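Local atomic coordinates of acetamidase (Bacillus halodurans, PDB entry 2II1), a protein that binds calcium ions and probably hydrolyses carbon-nitrogen bonds of linear amides. Residues A[69-79]-A[165-176]; A[9-17]-A[136-146]. All coordinates share one frame; numbering follows the deposited sequence.

Contact 1 of 2, residues A[69-79]-A[165-176]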
loop_
_atom_site.group_PDB
_atom_site.type_symbol
_atom_site.label_atom_id
_atom_site.label_comp_id
_atom_site.label_asym_id
_atom_site.label_seq_id
_atom_site.Cartn_x
_atom_site.Cartn_y
_atom_site.Cartn_z
ATOM N N ALA A 69 8.906 29.139 -16.199
ATOM C CA ALA A 69 8.967 28.430 -14.930
ATOM C C ALA A 69 9.996 29.119 -14.055
ATOM O O ALA A 69 11.142 29.283 -14.458
ATOM C CB ALA A 69 9.351 26.940 -15.134
ATOM N N ARG A 70 9.570 29.492 -12.854
ATOM C CA ARG A 70 10.364 30.254 -11.908
ATOM C C ARG A 70 10.327 29.590 -10.542
ATOM O O ARG A 70 9.385 28.890 -10.229
ATOM C CB ARG A 70 9.808 31.690 -11.819
ATOM C CG ARG A 70 9.856 32.475 -13.143
ATOM C CD ARG A 70 11.310 32.754 -13.532
ATOM N NE ARG A 70 11.428 33.539 -14.751
ATOM C CZ ARG A 70 12.562 34.062 -15.202
ATOM N NH1 ARG A 70 13.689 33.912 -14.512
ATOM N NH2 ARG A 70 12.567 34.770 -16.336
ATOM N N ARG A 71 11.353 29.803 -9.730
ATOM C CA ARG A 71 11.350 29.344 -8.333
ATOM C C ARG A 71 10.010 29.586 -7.658
ATOM O O ARG A 71 9.514 30.708 -7.671
ATOM C CB ARG A 71 12.412 30.086 -7.513
ATOM C CG ARG A 71 13.812 29.611 -7.709
ATOM C CD ARG A 71 14.859 30.631 -7.246
ATOM N NE ARG A 71 16.170 29.993 -7.087
ATOM C CZ ARG A 71 17.053 29.773 -8.068
ATOM N NH1 ARG A 71 16.812 30.155 -9.330
ATOM N NH2 ARG A 71 18.203 29.163 -7.784
ATOM N N GLY A 72 9.438 28.543 -7.057
ATOM C CA GLY A 72 8.119 28.622 -6.396
ATOM C C GLY A 72 6.923 28.116 -7.200
ATOM O O GLY A 72 5.878 27.825 -6.626
ATOM N N ASP A 73 7.076 28.009 -8.520
ATOM C CA ASP A 73 6.056 27.440 -9.412
ATOM C C ASP A 73 6.068 25.915 -9.235
ATOM O O ASP A 73 6.883 25.364 -8.504
ATOM C CB ASP A 73 6.328 27.793 -10.899
ATOM C CG ASP A 73 6.254 29.308 -11.198
ATOM O OD1 ASP A 73 6.004 30.115 -10.286
ATOM O OD2 ASP A 73 6.473 29.708 -12.363
HETATM N N MSE A 74 5.142 25.257 -9.905
HETATM C CA MSE A 74 5.193 23.823 -10.082
HETATM C C MSE A 74 5.007 23.477 -11.540
HETATM O O MSE A 74 4.504 24.302 -12.332
HETATM C CB MSE A 74 4.178 23.095 -9.177
HETATM C CG MSE A 74 2.780 23.635 -9.110
HETATM SE SE MSE A 74 1.563 22.293 -8.274
HETATM C CE MSE A 74 -0.095 22.783 -9.246
ATOM N N LEU A 75 5.474 22.290 -11.930
ATOM C CA LEU A 75 5.170 21.798 -13.267
ATOM C C LEU A 75 3.969 20.909 -13.164
ATOM O O LEU A 75 3.850 20.111 -12.215
ATOM C CB LEU A 75 6.323 21.006 -13.862
ATOM C CG LEU A 75 7.581 21.783 -14.245
ATOM C CD1 LEU A 75 8.546 20.810 -14.842
ATOM C CD2 LEU A 75 7.295 22.941 -15.217
ATOM N N GLU A 76 3.079 21.061 -14.134
ATOM C CA GLU A 76 1.955 20.164 -14.337
ATOM C C GLU A 76 2.239 19.335 -15.590
ATOM O O GLU A 76 2.284 19.862 -16.690
ATOM C CB GLU A 76 0.660 20.957 -14.486
ATOM C CG GLU A 76 -0.540 20.090 -14.803
ATOM C CD GLU A 76 -1.776 20.898 -15.067
ATOM O OE1 GLU A 76 -1.901 21.430 -16.179
ATOM O OE2 GLU A 76 -2.616 21.000 -14.169
ATOM N N ILE A 77 2.467 18.042 -15.415
ATOM C CA ILE A 77 2.975 17.212 -16.499
ATOM C C ILE A 77 2.007 16.079 -16.816
ATOM O O ILE A 77 1.794 15.173 -16.010
ATOM C CB ILE A 77 4.348 16.612 -16.185
ATOM C CG1 ILE A 77 5.328 17.728 -15.786
ATOM C CG2 ILE A 77 4.817 15.786 -17.412
ATOM C CD1 ILE A 77 6.408 17.316 -14.773
ATOM N N GLU A 78 1.441 16.153 -18.013
ATOM C CA GLU A 78 0.448 15.213 -18.474
ATOM C C GLU A 78 1.108 14.118 -19.304
ATOM O O GLU A 78 1.648 14.384 -20.368
ATOM C CB GLU A 78 -0.571 15.993 -19.286
ATOM C CG GLU A 78 -1.228 17.128 -18.424
ATOM C CD GLU A 78 -1.451 18.443 -19.173
ATOM O OE1 GLU A 78 -2.537 18.611 -19.786
ATOM O OE2 GLU A 78 -0.551 19.318 -19.118
ATOM N N ILE A 79 1.093 12.891 -18.803
ATOM C CA ILE A 79 1.696 11.745 -19.524
ATOM C C ILE A 79 0.673 11.332 -20.589
ATOM O O ILE A 79 -0.386 10.784 -20.273
ATOM C CB ILE A 79 2.075 10.533 -18.591
ATOM C CG1 ILE A 79 2.908 10.991 -17.387
ATOM C CG2 ILE A 79 2.868 9.466 -19.337
ATOM C CD1 ILE A 79 4.267 11.646 -17.741
ATOM N N THR A 165 -1.988 9.898 -16.492
ATOM C CA THR A 165 -1.715 10.500 -15.182
ATOM C C THR A 165 -1.086 11.887 -15.384
ATOM O O THR A 165 -0.300 12.094 -16.329
ATOM C CB THR A 165 -0.782 9.561 -14.329
ATOM O OG1 THR A 165 -1.465 8.341 -13.993
ATOM C CG2 THR A 165 -0.302 10.232 -13.038
ATOM N N THR A 166 -1.491 12.844 -14.551
ATOM C CA THR A 166 -0.817 14.134 -14.432
ATOM C C THR A 166 0.097 14.121 -13.206
ATOM O O THR A 166 -0.364 13.784 -12.131
ATOM C CB THR A 166 -1.844 15.259 -14.256
ATOM O OG1 THR A 166 -2.706 15.264 -15.399
ATOM C CG2 THR A 166 -1.204 16.566 -14.153
ATOM N N VAL A 167 1.371 14.501 -13.388
ATOM C CA VAL A 167 2.377 14.516 -12.343
ATOM C C VAL A 167 2.630 15.968 -11.988
ATOM O O VAL A 167 2.703 16.816 -12.875
ATOM C CB VAL A 167 3.720 13.933 -12.850
ATOM C CG1 VAL A 167 4.733 13.844 -11.694
ATOM C CG2 VAL A 167 3.508 12.598 -13.460
ATOM N N TYR A 168 2.783 16.262 -10.710
ATOM C CA TYR A 168 3.159 17.619 -10.277
ATOM C C TYR A 168 4.503 17.624 -9.538
ATOM O O TYR A 168 4.630 16.955 -8.540
ATOM C CB TYR A 168 2.083 18.209 -9.369
ATOM C CG TYR A 168 0.682 18.238 -9.970
ATOM C CD1 TYR A 168 -0.173 17.157 -9.830
ATOM C CD2 TYR A 168 0.217 19.359 -10.641
ATOM C CE1 TYR A 168 -1.457 17.171 -10.366
ATOM C CE2 TYR A 168 -1.076 19.382 -11.189
ATOM C CZ TYR A 168 -1.898 18.279 -11.040
ATOM O OH TYR A 168 -3.168 18.288 -11.559
ATOM N N LEU A 169 5.490 18.377 -10.057
ATOM C CA LEU A 169 6.838 18.527 -9.448
ATOM C C LEU A 169 7.153 19.997 -9.127
ATOM O O LEU A 169 6.604 20.882 -9.768
ATOM C CB LEU A 169 7.921 18.014 -10.394
ATOM C CG LEU A 169 7.914 16.518 -10.684
ATOM C CD1 LEU A 169 8.957 16.215 -11.750
ATOM C CD2 LEU A 169 8.131 15.729 -9.370
ATOM N N PRO A 170 8.048 20.257 -8.142
ATOM C CA PRO A 170 8.388 21.633 -7.800
ATOM C C PRO A 170 9.311 22.253 -8.849
ATOM O O PRO A 170 10.090 21.551 -9.505
ATOM C CB PRO A 170 9.114 21.487 -6.465
ATOM C CG PRO A 170 9.756 20.148 -6.575
ATOM C CD PRO A 170 8.811 19.298 -7.319
ATOM N N VAL A 171 9.189 23.555 -9.022
ATOM C CA VAL A 171 10.208 24.343 -9.705
ATOM C C VAL A 171 10.985 25.043 -8.607
ATOM O O VAL A 171 10.456 25.937 -7.937
ATOM C CB VAL A 171 9.574 25.396 -10.637
ATOM C CG1 VAL A 171 10.649 26.361 -11.236
ATOM C CG2 VAL A 171 8.832 24.712 -11.724
ATOM N N GLU A 172 12.234 24.621 -8.401
ATOM C CA GLU A 172 13.085 25.184 -7.357
ATOM C C GLU A 172 14.255 25.993 -7.924
ATOM O O GLU A 172 14.881 26.738 -7.194
ATOM C CB GLU A 172 13.606 24.083 -6.452
ATOM C CG GLU A 172 12.525 23.303 -5.713
ATOM C CD GLU A 172 11.677 24.161 -4.765
ATOM O OE1 GLU A 172 12.048 25.307 -4.459
ATOM O OE2 GLU A 172 10.630 23.680 -4.307
ATOM N N VAL A 173 14.559 25.823 -9.211
ATOM C CA VAL A 173 15.539 26.654 -9.902
ATOM C C VAL A 173 14.815 27.124 -11.165
ATOM O O VAL A 173 13.973 26.400 -11.683
ATOM C CB VAL A 173 16.860 25.856 -10.204
ATOM C CG1 VAL A 173 17.299 25.017 -8.980
ATOM C CG2 VAL A 173 16.723 24.950 -11.393
ATOM N N ASP A 174 15.096 28.333 -11.659
ATOM C CA ASP A 174 14.331 28.850 -12.798
ATOM C C ASP A 174 14.508 27.909 -14.011
ATOM O O ASP A 174 15.611 27.371 -14.255
ATOM C CB ASP A 174 14.721 30.289 -13.158
ATOM C CG ASP A 174 14.268 31.346 -12.110
ATOM O OD1 ASP A 174 13.479 31.088 -11.157
ATOM O OD2 ASP A 174 14.739 32.485 -12.254
ATOM N N GLY A 175 13.414 27.700 -14.758
ATOM C CA GLY A 175 13.390 26.729 -15.836
ATOM C C GLY A 175 13.082 25.297 -15.418
ATOM O O GLY A 175 12.876 24.443 -16.272
ATOM N N ALA A 176 13.087 25.013 -14.116
ATOM C CA ALA A 176 12.749 23.659 -13.560
ATOM C C ALA A 176 13.847 22.611 -13.758
ATOM O O ALA A 176 14.322 22.031 -12.784
ATOM C CB ALA A 176 11.420 23.141 -14.120
#
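Two neighbouring strands of the large mixed beta-sheet, 74-79 and 166-170, pair antiparallel here, their axes 4.5 Å apart at 155°. Leu75 with Leu169 and Ile77 with Val167 are hydrogen-bonded pairs; Ile77 O takes the N-H of Val167 at 2.7 Å. Side chains divide between the two faces. On one, Ile77 CD1 meets Leu169 CD1, and Leu75 CD1 reaches the methyl CB of Ala176 at 3.8 Å. On the other, Glu76 runs beside Tyr168, its CG 3.7 Å from Tyr168 CE2, while its OE1 binds Asn208. The CG of Met74 (a selenomethionine) sits between backbone N and carbonyl carbon (chi1 46°); its CE makes an apolar contact with Tyr168 CD2 at 3.7 Å, and its SE an oblique Met-aromatic one with the ring. Phe215 meets the same tyrosine edge-to-face.

Beyond the strands, type II turns at 70-73 and 173-176 lie against each other. Asp174 OD1 accepts the backbone N-H of Arg71 at 2.9 Å, almost head-on to the C-O bond, and OD2 accepts from Arg70 NH1 at 2.9 Å. That second donor stands above the carboxylate plane, although OD2 lies in the guanidinium plane, the two planes being 87° apart. The Arg71 guanidinium, one face on Glu172 O and Val173 CA, adds a long salt bridge (NH1 to Asp174 OD1, 3.9 Å). The whole is an antiparallel strand pair inside a sheet, extended by two salt-bridged turns.

Contact 2 of 2, residues A[9-17]-A[136-146]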
loop_
_atom_site.group_PDB
_atom_site.type_symbol
_atom_site.label_atom_id
_atom_site.label_comp_id
_atom_site.label_asym_id
_atom_site.label_seq_id
_atom_site.Cartn_x
_atom_site.Cartn_y
_atom_site.Cartn_z
ATOM N N ASN A 9 21.532 12.280 -24.776
ATOM C CA ASN A 9 21.718 13.352 -23.821
ATOM C C ASN A 9 21.173 12.945 -22.456
ATOM O O ASN A 9 19.997 13.197 -22.144
ATOM C CB ASN A 9 20.971 14.594 -24.307
ATOM C CG ASN A 9 21.502 15.111 -25.611
ATOM O OD1 ASN A 9 20.742 15.389 -26.540
ATOM N ND2 ASN A 9 22.816 15.225 -25.703
ATOM N N THR A 10 22.012 12.299 -21.650
ATOM C CA THR A 10 21.534 11.771 -20.379
ATOM C C THR A 10 22.345 12.333 -19.218
ATOM O O THR A 10 23.519 12.672 -19.379
ATOM C CB THR A 10 21.502 10.209 -20.332
ATOM O OG1 THR A 10 22.836 9.689 -20.407
ATOM C CG2 THR A 10 20.635 9.623 -21.450
ATOM N N ILE A 11 21.678 12.468 -18.069
ATOM C CA ILE A 11 22.294 12.895 -16.817
ATOM C C ILE A 11 22.109 11.803 -15.742
ATOM O O ILE A 11 21.170 11.035 -15.796
ATOM C CB ILE A 11 21.719 14.271 -16.347
ATOM C CG1 ILE A 11 20.188 14.234 -16.232
ATOM C CG2 ILE A 11 22.162 15.379 -17.328
ATOM C CD1 ILE A 11 19.551 15.401 -15.484
ATOM N N PHE A 12 23.013 11.743 -14.771
ATOM C CA PHE A 12 22.949 10.746 -13.700
ATOM C C PHE A 12 22.630 11.357 -12.355
ATOM O O PHE A 12 22.375 10.616 -11.377
ATOM C CB PHE A 12 24.249 9.949 -13.670
ATOM C CG PHE A 12 24.436 9.132 -14.902
ATOM C CD1 PHE A 12 23.702 7.983 -15.080
ATOM C CD2 PHE A 12 25.288 9.554 -15.932
ATOM C CE1 PHE A 12 23.815 7.243 -16.243
ATOM C CE2 PHE A 12 25.409 8.808 -17.108
ATOM C CZ PHE A 12 24.668 7.659 -17.261
ATOM N N PHE A 13 22.586 12.691 -12.323
ATOM C CA PHE A 13 22.271 13.448 -11.120
ATOM C C PHE A 13 21.298 14.547 -11.468
ATOM O O PHE A 13 21.421 15.196 -12.524
ATOM C CB PHE A 13 23.506 14.125 -10.536
ATOM C CG PHE A 13 24.498 13.184 -9.924
ATOM C CD1 PHE A 13 25.355 12.440 -10.717
ATOM C CD2 PHE A 13 24.587 13.047 -8.548
ATOM C CE1 PHE A 13 26.265 11.574 -10.145
ATOM C CE2 PHE A 13 25.491 12.173 -7.985
ATOM C CZ PHE A 13 26.327 11.442 -8.783
HETATM N N MSE A 14 20.360 14.774 -10.550
HETATM C CA MSE A 14 19.430 15.895 -10.622
HETATM C C MSE A 14 20.186 17.067 -10.018
HETATM O O MSE A 14 20.444 17.094 -8.814
HETATM C CB MSE A 14 18.146 15.567 -9.838
HETATM C CG MSE A 14 17.381 14.358 -10.375
HETATM SE SE MSE A 14 16.070 14.790 -11.792
HETATM C CE MSE A 14 15.960 12.963 -12.719
ATOM N N ASP A 15 20.582 18.007 -10.878
ATOM C CA ASP A 15 21.595 19.011 -10.566
ATOM C C ASP A 15 21.227 20.317 -11.300
ATOM O O ASP A 15 21.022 20.341 -12.530
ATOM C CB ASP A 15 22.969 18.490 -11.044
ATOM C CG ASP A 15 24.174 19.345 -10.575
ATOM O OD1 ASP A 15 24.025 20.474 -10.054
ATOM O OD2 ASP A 15 25.310 18.860 -10.767
ATOM N N LYS A 16 21.111 21.382 -10.519
ATOM C CA LYS A 16 20.825 22.725 -11.002
ATOM C C LYS A 16 21.902 23.227 -11.961
ATOM O O LYS A 16 21.674 24.192 -12.664
ATOM C CB LYS A 16 20.740 23.680 -9.819
ATOM C CG LYS A 16 22.124 23.994 -9.228
ATOM C CD LYS A 16 22.175 24.141 -7.717
ATOM C CE LYS A 16 23.589 23.760 -7.170
ATOM N NZ LYS A 16 24.117 22.380 -7.638
ATOM N N GLU A 17 23.058 22.562 -11.982
ATOM C CA GLU A 17 24.195 22.969 -12.808
ATOM C C GLU A 17 24.311 22.207 -14.109
ATOM O O GLU A 17 25.158 22.534 -14.926
ATOM C CB GLU A 17 25.501 22.824 -12.023
ATOM C CG GLU A 17 25.670 23.862 -10.924
ATOM C CD GLU A 17 25.686 25.283 -11.457
ATOM O OE1 GLU A 17 26.394 25.553 -12.457
ATOM O OE2 GLU A 17 24.981 26.137 -10.880
ATOM N N GLY A 136 11.977 13.908 -12.392
ATOM C CA GLY A 136 12.331 14.910 -11.406
ATOM C C GLY A 136 12.810 16.220 -11.980
ATOM O O GLY A 136 13.149 16.307 -13.175
ATOM N N THR A 137 12.778 17.242 -11.125
ATOM C CA THR A 137 13.349 18.564 -11.408
ATOM C C THR A 137 14.629 18.739 -10.563
ATOM O O THR A 137 14.941 17.898 -9.709
ATOM C CB THR A 137 12.308 19.675 -11.110
ATOM O OG1 THR A 137 11.893 19.616 -9.737
ATOM C CG2 THR A 137 11.077 19.518 -12.031
ATOM N N ALA A 138 15.378 19.810 -10.824
ATOM C CA ALA A 138 16.630 20.059 -10.121
ATOM C C ALA A 138 16.385 20.567 -8.699
ATOM O O ALA A 138 15.601 21.517 -8.497
ATOM C CB ALA A 138 17.497 21.081 -10.895
ATOM N N PRO A 139 17.093 19.981 -7.703
ATOM C CA PRO A 139 16.948 20.471 -6.324
ATOM C C PRO A 139 17.648 21.818 -6.203
ATOM O O PRO A 139 18.550 22.086 -6.993
ATOM C CB PRO A 139 17.635 19.387 -5.467
ATOM C CG PRO A 139 18.104 18.313 -6.416
ATOM C CD PRO A 139 18.066 18.875 -7.802
ATOM N N PRO A 140 17.227 22.674 -5.243
ATOM C CA PRO A 140 17.883 23.976 -5.142
ATOM C C PRO A 140 19.300 23.883 -4.585
ATOM O O PRO A 140 20.142 24.744 -4.889
ATOM C CB PRO A 140 16.964 24.778 -4.196
ATOM C CG PRO A 140 16.231 23.784 -3.418
ATOM C CD PRO A 140 16.170 22.510 -4.231
ATOM N N GLY A 141 19.565 22.846 -3.792
ATOM C CA GLY A 141 20.845 22.724 -3.092
ATOM C C GLY A 141 21.843 21.866 -3.837
ATOM O O GLY A 141 22.019 22.031 -5.039
ATOM N N GLU A 142 22.486 20.946 -3.116
ATOM C CA GLU A 142 23.431 19.991 -3.710
ATOM C C GLU A 142 22.710 18.997 -4.646
ATOM O O GLU A 142 21.546 18.673 -4.434
ATOM C CB GLU A 142 24.200 19.208 -2.627
ATOM C CG GLU A 142 25.005 20.064 -1.617
ATOM C CD GLU A 142 26.223 20.783 -2.219
ATOM O OE1 GLU A 142 26.518 20.595 -3.418
ATOM O OE2 GLU A 142 26.905 21.538 -1.477
ATOM N N PRO A 143 23.421 18.489 -5.666
ATOM C CA PRO A 143 22.854 17.528 -6.616
ATOM C C PRO A 143 22.462 16.242 -5.930
ATOM O O PRO A 143 23.121 15.817 -4.972
ATOM C CB PRO A 143 24.019 17.226 -7.562
ATOM C CG PRO A 143 24.976 18.327 -7.376
ATOM C CD PRO A 143 24.836 18.771 -5.958
ATOM N N ILE A 144 21.416 15.609 -6.429
ATOM C CA ILE A 144 20.936 14.371 -5.833
ATOM C C ILE A 144 20.993 13.306 -6.917
ATOM O O ILE A 144 20.312 13.406 -7.954
ATOM C CB ILE A 144 19.494 14.552 -5.250
ATOM C CG1 ILE A 144 19.491 15.686 -4.208
ATOM C CG2 ILE A 144 18.978 13.250 -4.664
ATOM C CD1 ILE A 144 18.210 15.917 -3.447
ATOM N N ASN A 145 21.799 12.275 -6.692
ATOM C CA ASN A 145 21.840 11.162 -7.656
ATOM C C ASN A 145 20.446 10.680 -8.056
ATOM O O ASN A 145 19.546 10.605 -7.210
ATOM C CB ASN A 145 22.644 9.981 -7.095
ATOM C CG ASN A 145 22.966 8.945 -8.144
ATOM O OD1 ASN A 145 22.289 7.925 -8.252
ATOM N ND2 ASN A 145 23.999 9.202 -8.934
ATOM N N ASN A 146 20.287 10.324 -9.334
ATOM C CA ASN A 146 18.987 9.880 -9.889
ATOM C C ASN A 146 18.365 8.700 -9.139
ATOM O O ASN A 146 17.145 8.603 -9.070
ATOM C CB ASN A 146 19.093 9.496 -11.393
ATOM C CG ASN A 146 19.222 10.713 -12.330
ATOM O OD1 ASN A 146 19.260 11.860 -11.883
ATOM N ND2 ASN A 146 19.274 10.455 -13.645
HETATM O O HOH W 1 20.976 20.946 -7.452
#
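A small two-stranded antiparallel sheet joins residues 13-14 near the N-terminus to 144-145, close to the calcium-binding region. Met14 and Ile144 form its hydrogen-bonded pair, with Met14 N giving to Ile144 O at 2.9 Å, and the pairing is prolonged by Asn146 N, which gives to Phe12 O with an N-H...O angle of 168°. In the adjoining non-hydrogen-bonded pair, Asn145 places its amide ND2 over one face of the Phe13 ring, 3.2 Å from CZ and towards the rim, while its OD1 accepts from Gly147 N; ring and amide planes are 85° apart. Met14, a selenomethionine, bends at chi2 (-88°), which carries SE to 3.6 Å from Gly136 C, while CE lies against the amide of Asn146, whose ND2 bonds to Asn58 O.

Farther along, Asp15 lies alongside Pro143, Asp15 OD2 being 3.4 Å from Pro143 CG. Asp15 OD1 accepts from Glu17 N and Lys16 NZ on opposite faces of its carboxylate. One water takes the N-H of Lys16 and donates to Pro139 O and Gly141 O, linking the backbones. The side chain of Asn146 lies about 8 Å from a bound calcium ion; the two-stranded antiparallel pair, followed by an Asx turn at Asp15, joins the N-terminal segment to the loop near the metal site.

Overall arrangement
The centres of the two contacts lie 14 Å apart, and their segments alternate along the chain in the order 9-17, 69-79, 136-146, 165-176. Contact 1 pairs inner strands of the nine-stranded mixed sheet; contact 2 is a separate two-stranded pair. They meet directly where 136-146 passes 165-176: Pro170 O lies 2.7 Å from Thr137 OG1 and Ala176 O 3.1 Å from Ala138 N, both probable hydrogen bonds, while Leu169 CD1 packs on the CA of Gly136. Gly136 lies at the end of strand 131-136 and Ala176 where the chain leads into 176-184, its neighbour in the seven-stranded sheet. These contacts connect the N-terminal segment, through that second sheet, to the large one.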